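Local coordinates for DsrH (Allochromatium vinosum, PDB 2HY5), which forms part of the DsrEFH complex with DsrE and DsrF and probably takes part in sulfur transfer during intracellular sulfur oxidation, at residues I3-L17 against A28-A40. Sequence-based numbering, arbitrary orientation.
Sequences ILHTVNKSPFERNSL and ASVLLFEDGIYAA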
loop_
_atom_site.group_PDB
_atom_site.type_symbol
_atom_site.label_atom_id
_atom_site.label_comp_id
_atom_site.label_asym_id
_atom_site.label_seq_id
_atom_site.Cartn_x
_atom_site.Cartn_y
_atom_site.Cartn_z
ATOM N N ILE C 3 -20.698 -6.060 -15.601
ATOM C CA ILE C 3 -19.462 -6.165 -14.833
ATOM C C ILE C 3 -19.722 -5.823 -13.378
ATOM O O ILE C 3 -20.502 -4.921 -13.075
ATOM C CB ILE C 3 -18.386 -5.167 -15.330
ATOM C CG1 ILE C 3 -18.017 -5.467 -16.781
ATOM C CG2 ILE C 3 -17.152 -5.233 -14.430
ATOM C CD1 ILE C 3 -17.058 -4.452 -17.376
ATOM N N LEU C 4 -19.072 -6.555 -12.481
ATOM C CA LEU C 4 -19.164 -6.253 -11.065
ATOM C C LEU C 4 -17.831 -5.595 -10.754
ATOM O O LEU C 4 -16.779 -6.231 -10.858
ATOM C CB LEU C 4 -19.298 -7.508 -10.197
ATOM C CG LEU C 4 -19.045 -7.203 -8.712
ATOM C CD1 LEU C 4 -20.174 -6.345 -8.159
ATOM C CD2 LEU C 4 -18.906 -8.494 -7.918
ATOM N N HIS C 5 -17.870 -4.317 -10.404
ATOM C CA HIS C 5 -16.653 -3.594 -10.058
ATOM C C HIS C 5 -16.488 -3.672 -8.549
ATOM O O HIS C 5 -17.460 -3.521 -7.806
ATOM C CB HIS C 5 -16.779 -2.121 -10.456
ATOM C CG HIS C 5 -17.020 -1.903 -11.916
ATOM N ND1 HIS C 5 -15.996 -1.757 -12.827
ATOM C CD2 HIS C 5 -18.169 -1.816 -12.629
ATOM C CE1 HIS C 5 -16.501 -1.587 -14.035
ATOM N NE2 HIS C 5 -17.820 -1.620 -13.944
ATOM N N THR C 6 -15.266 -3.917 -8.085
ATOM C CA THR C 6 -15.032 -3.958 -6.649
ATOM C C THR C 6 -14.104 -2.806 -6.284
ATOM O O THR C 6 -13.122 -2.541 -6.980
ATOM C CB THR C 6 -14.397 -5.295 -6.193
ATOM O OG1 THR C 6 -13.126 -5.474 -6.831
ATOM C CG2 THR C 6 -15.312 -6.469 -6.541
ATOM N N VAL C 7 -14.440 -2.109 -5.206
ATOM C CA VAL C 7 -13.637 -0.976 -4.738
ATOM C C VAL C 7 -13.346 -1.208 -3.265
ATOM O O VAL C 7 -14.273 -1.271 -2.453
ATOM C CB VAL C 7 -14.399 0.357 -4.904
ATOM C CG1 VAL C 7 -13.562 1.507 -4.360
ATOM C CG2 VAL C 7 -14.724 0.589 -6.375
ATOM N N ASN C 8 -12.067 -1.327 -2.912
ATOM C CA ASN C 8 -11.711 -1.590 -1.520
ATOM C C ASN C 8 -10.954 -0.482 -0.810
ATOM O O ASN C 8 -10.523 -0.666 0.323
ATOM C CB ASN C 8 -10.885 -2.874 -1.425
ATOM C CG ASN C 8 -9.502 -2.722 -2.034
ATOM O OD1 ASN C 8 -8.569 -3.435 -1.669
ATOM N ND2 ASN C 8 -9.369 -1.797 -2.979
ATOM N N LYS C 9 -10.787 0.656 -1.472
ATOM C CA LYS C 9 -10.052 1.770 -0.883
ATOM C C LYS C 9 -10.938 2.966 -0.574
ATOM O O LYS C 9 -11.911 3.231 -1.275
ATOM C CB LYS C 9 -8.923 2.193 -1.825
ATOM C CG LYS C 9 -7.552 1.666 -1.436
ATOM C CD LYS C 9 -7.584 0.191 -1.093
ATOM C CE LYS C 9 -6.227 -0.308 -0.621
ATOM N NZ LYS C 9 -5.752 0.340 0.630
ATOM N N SER C 10 -10.579 3.686 0.483
ATOM C CA SER C 10 -11.313 4.869 0.907
ATOM C C SER C 10 -11.352 5.913 -0.204
ATOM O O SER C 10 -10.345 6.161 -0.870
ATOM C CB SER C 10 -10.647 5.476 2.145
ATOM O OG SER C 10 -11.125 6.783 2.388
ATOM N N PRO C 11 -12.521 6.535 -0.420
ATOM C CA PRO C 11 -12.676 7.557 -1.456
ATOM C C PRO C 11 -11.975 8.854 -1.060
ATOM O O PRO C 11 -11.790 9.746 -1.883
ATOM C CB PRO C 11 -14.191 7.712 -1.552
ATOM C CG PRO C 11 -14.628 7.471 -0.144
ATOM C CD PRO C 11 -13.807 6.260 0.246
ATOM N N PHE C 12 -11.589 8.953 0.209
ATOM C CA PHE C 12 -10.906 10.144 0.701
ATOM C C PHE C 12 -9.403 9.915 0.654
ATOM O O PHE C 12 -8.610 10.859 0.672
ATOM C CB PHE C 12 -11.334 10.438 2.140
ATOM C CG PHE C 12 -12.817 10.340 2.361
ATOM C CD1 PHE C 12 -13.352 9.306 3.121
ATOM C CD2 PHE C 12 -13.683 11.260 1.779
ATOM C CE1 PHE C 12 -14.729 9.186 3.297
ATOM C CE2 PHE C 12 -15.066 11.148 1.948
ATOM C CZ PHE C 12 -15.588 10.109 2.708
ATOM N N GLU C 13 -9.026 8.644 0.584
ATOM C CA GLU C 13 -7.627 8.239 0.556
ATOM C C GLU C 13 -7.100 7.991 -0.856
ATOM O O GLU C 13 -6.011 8.453 -1.208
ATOM C CB GLU C 13 -7.459 6.971 1.398
ATOM C CG GLU C 13 -6.047 6.411 1.435
ATOM C CD GLU C 13 -5.038 7.393 2.002
ATOM O OE1 GLU C 13 -3.865 7.006 2.177
ATOM O OE2 GLU C 13 -5.413 8.556 2.270
ATOM N N ARG C 14 -7.872 7.259 -1.655
ATOM C CA ARG C 14 -7.479 6.919 -3.024
ATOM C C ARG C 14 -8.476 7.384 -4.081
ATOM O O ARG C 14 -9.626 7.712 -3.776
ATOM C CB ARG C 14 -7.313 5.405 -3.172
ATOM C CG ARG C 14 -5.882 4.919 -3.311
ATOM C CD ARG C 14 -5.287 4.564 -1.966
ATOM N NE ARG C 14 -4.305 3.490 -2.089
ATOM C CZ ARG C 14 -3.682 2.928 -1.059
ATOM N NH1 ARG C 14 -3.937 3.341 0.175
ATOM N NH2 ARG C 14 -2.814 1.948 -1.261
ATOM N N ASN C 15 -8.023 7.369 -5.331
ATOM C CA ASN C 15 -8.824 7.787 -6.475
ATOM C C ASN C 15 -9.585 6.617 -7.105
ATOM O O ASN C 15 -10.249 6.781 -8.123
ATOM C CB ASN C 15 -7.909 8.413 -7.527
ATOM C CG ASN C 15 -6.998 7.394 -8.191
ATOM O OD1 ASN C 15 -6.513 6.459 -7.550
ATOM N ND2 ASN C 15 -6.752 7.577 -9.485
ATOM N N SER C 16 -9.491 5.448 -6.485
ATOM C CA SER C 16 -10.130 4.238 -6.998
ATOM C C SER C 16 -11.630 4.342 -7.245
ATOM O O SER C 16 -12.112 3.965 -8.315
ATOM C CB SER C 16 -9.853 3.071 -6.052
ATOM O OG SER C 16 -8.463 2.841 -5.950
ATOM N N LEU C 17 -12.367 4.842 -6.257
ATOM C CA LEU C 17 -13.813 4.968 -6.392
ATOM C C LEU C 17 -14.186 5.928 -7.523
ATOM O O LEU C 17 -15.060 5.630 -8.341
ATOM C CB LEU C 17 -14.423 5.427 -5.060
ATOM C CG LEU C 17 -15.948 5.448 -4.870
ATOM C CD1 LEU C 17 -16.480 6.831 -5.160
ATOM C CD2 LEU C 17 -16.610 4.394 -5.750
ATOM N N ALA C 28 -24.252 -1.826 -14.689
ATOM C CA ALA C 28 -23.160 -2.470 -13.969
ATOM C C ALA C 28 -23.386 -2.395 -12.465
ATOM O O ALA C 28 -24.200 -1.607 -11.980
ATOM C CB ALA C 28 -21.835 -1.807 -14.331
ATOM N N SER C 29 -22.662 -3.228 -11.728
ATOM C CA SER C 29 -22.773 -3.238 -10.280
ATOM C C SER C 29 -21.436 -2.853 -9.670
ATOM O O SER C 29 -20.382 -3.115 -10.246
ATOM C CB SER C 29 -23.190 -4.622 -9.784
ATOM O OG SER C 29 -24.492 -4.950 -10.234
ATOM N N VAL C 30 -21.491 -2.218 -8.508
ATOM C CA VAL C 30 -20.290 -1.805 -7.806
ATOM C C VAL C 30 -20.407 -2.248 -6.356
ATOM O O VAL C 30 -21.418 -1.995 -5.695
ATOM C CB VAL C 30 -20.108 -0.267 -7.842
ATOM C CG1 VAL C 30 -18.847 0.120 -7.092
ATOM C CG2 VAL C 30 -20.028 0.224 -9.279
ATOM N N LEU C 31 -19.377 -2.931 -5.867
ATOM C CA LEU C 31 -19.362 -3.385 -4.486
ATOM C C LEU C 31 -18.252 -2.694 -3.730
ATOM O O LEU C 31 -17.087 -2.714 -4.145
ATOM C CB LEU C 31 -19.146 -4.898 -4.389
ATOM C CG LEU C 31 -18.937 -5.374 -2.941
ATOM C CD1 LEU C 31 -20.240 -5.240 -2.155
ATOM C CD2 LEU C 31 -18.462 -6.810 -2.929
ATOM N N LEU C 32 -18.626 -2.091 -2.613
ATOM C CA LEU C 32 -17.685 -1.395 -1.756
ATOM C C LEU C 32 -17.377 -2.315 -0.585
ATOM O O LEU C 32 -18.287 -2.752 0.117
ATOM C CB LEU C 32 -18.321 -0.109 -1.237
ATOM C CG LEU C 32 -18.839 0.857 -2.307
ATOM C CD1 LEU C 32 -19.665 1.968 -1.648
ATOM C CD2 LEU C 32 -17.658 1.434 -3.080
ATOM N N PHE C 33 -16.104 -2.638 -0.389
ATOM C CA PHE C 33 -15.743 -3.478 0.741
ATOM C C PHE C 33 -14.428 -2.980 1.330
ATOM O O PHE C 33 -13.779 -2.114 0.747
ATOM C CB PHE C 33 -15.718 -4.973 0.359
ATOM C CG PHE C 33 -14.580 -5.386 -0.538
ATOM C CD1 PHE C 33 -14.431 -4.844 -1.810
ATOM C CD2 PHE C 33 -13.690 -6.374 -0.125
ATOM C CE1 PHE C 33 -13.415 -5.284 -2.659
ATOM C CE2 PHE C 33 -12.674 -6.819 -0.966
ATOM C CZ PHE C 33 -12.536 -6.274 -2.235
ATOM N N GLU C 34 -14.054 -3.496 2.495
ATOM C CA GLU C 34 -12.856 -3.029 3.178
ATOM C C GLU C 34 -13.028 -1.525 3.403
ATOM O O GLU C 34 -14.105 -1.080 3.797
ATOM C CB GLU C 34 -11.598 -3.333 2.351
ATOM C CG GLU C 34 -11.255 -4.817 2.323
ATOM C CD GLU C 34 -9.957 -5.125 1.599
ATOM O OE1 GLU C 34 -9.107 -4.218 1.478
ATOM O OE2 GLU C 34 -9.783 -6.284 1.163
ATOM N N ASP C 35 -11.987 -0.742 3.144
ATOM C CA ASP C 35 -12.058 0.703 3.343
ATOM C C ASP C 35 -12.961 1.428 2.337
ATOM O O ASP C 35 -13.272 2.612 2.509
ATOM C CB ASP C 35 -10.649 1.303 3.311
ATOM C CG ASP C 35 -9.833 0.953 4.549
ATOM O OD1 ASP C 35 -8.623 1.269 4.566
ATOM O OD2 ASP C 35 -10.391 0.379 5.517
ATOM N N GLY C 36 -13.379 0.725 1.287
ATOM C CA GLY C 36 -14.256 1.340 0.305
ATOM C C GLY C 36 -15.617 1.655 0.911
ATOM O O GLY C 36 -16.371 2.480 0.383
ATOM N N ILE C 37 -15.924 0.988 2.024
ATOM C CA ILE C 37 -17.187 1.145 2.759
ATOM C C ILE C 37 -17.533 2.589 3.122
ATOM O O ILE C 37 -18.700 2.976 3.141
ATOM C CB ILE C 37 -17.143 0.297 4.062
ATOM C CG1 ILE C 37 -18.025 -0.933 3.901
ATOM C CG2 ILE C 37 -17.519 1.129 5.286
ATOM C CD1 ILE C 37 -17.518 -1.888 2.881
ATOM N N TYR C 38 -16.514 3.382 3.416
ATOM C CA TYR C 38 -16.741 4.764 3.812
ATOM C C TYR C 38 -17.482 5.586 2.757
ATOM O O TYR C 38 -18.185 6.539 3.089
ATOM C CB TYR C 38 -15.406 5.416 4.167
ATOM C CG TYR C 38 -14.741 4.767 5.362
ATOM C CD1 TYR C 38 -13.508 4.125 5.237
ATOM C CD2 TYR C 38 -15.340 4.804 6.618
ATOM C CE1 TYR C 38 -12.889 3.538 6.335
ATOM C CE2 TYR C 38 -14.727 4.223 7.729
ATOM C CZ TYR C 38 -13.498 3.590 7.577
ATOM O OH TYR C 38 -12.865 3.025 8.662
ATOM N N ALA C 39 -17.329 5.212 1.493
ATOM C CA ALA C 39 -18.001 5.925 0.415
ATOM C C ALA C 39 -19.518 5.730 0.460
ATOM O O ALA C 39 -20.263 6.530 -0.091
ATOM C CB ALA C 39 -17.458 5.458 -0.933
ATOM N N ALA C 40 -19.972 4.673 1.125
ATOM C CA ALA C 40 -21.406 4.391 1.197
ATOM C C ALA C 40 -22.136 5.138 2.311
ATOM O O ALA C 40 -23.362 5.078 2.406
ATOM C CB ALA C 40 -21.621 2.889 1.356
HETATM O O HOH W 1 -8.753 -1.485 2.151
HETATM O O HOH W 2 -6.825 -0.159 3.057
#
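The Phe33 ring lies beneath Asn8, whose CB sits over one face, 4.0 Å from the ring centroid and displaced toward the rim, while Phe33 CE1 also meets Thr6 CB at 3.7 Å. CG of Phe33 stands between its own backbone N and carbonyl carbon (chi1 71°), a rotation that carries the ring back across the end of strand 3-7. With an alanine in place of Phe33, Thr6 CB and Asn8 CB would probably lose their aromatic neighbour, and Phe88 of helix 85-94 its edge-to-face partner. Strands 3-7 and 29-32, which lead to this contact, run parallel as the two arms of a right-handed beta-alpha-beta crossover through helix 16-23, inside the five-stranded parallel sheet, 29-32 being its middle strand. Five nearly straight backbone bonds join them, from Ser29 N to Ile3 O through to Phe33 N to Val7 O. On the sheet face of His5, Val7 and Val30, Leu32 CD2 meets both Val7 CB (3.9 Å) and Leu17 CD2 (4.1 Å), tying the helix start to both strands. Beyond the strands, Pro11 CG presses on Ala39 CB at 3.6 Å, and the Phe12 and Tyr38 side chains cross at about a right angle, Phe12 CE1 touching Tyr38 CB. A water donates to both Asn8 O and Glu34 OE1, while Glu34 OE2 is hydrogen-bonded to Ser19 OG of the DsrE chain and Tyr38 stacks on Tyr49 of the DsrF chain.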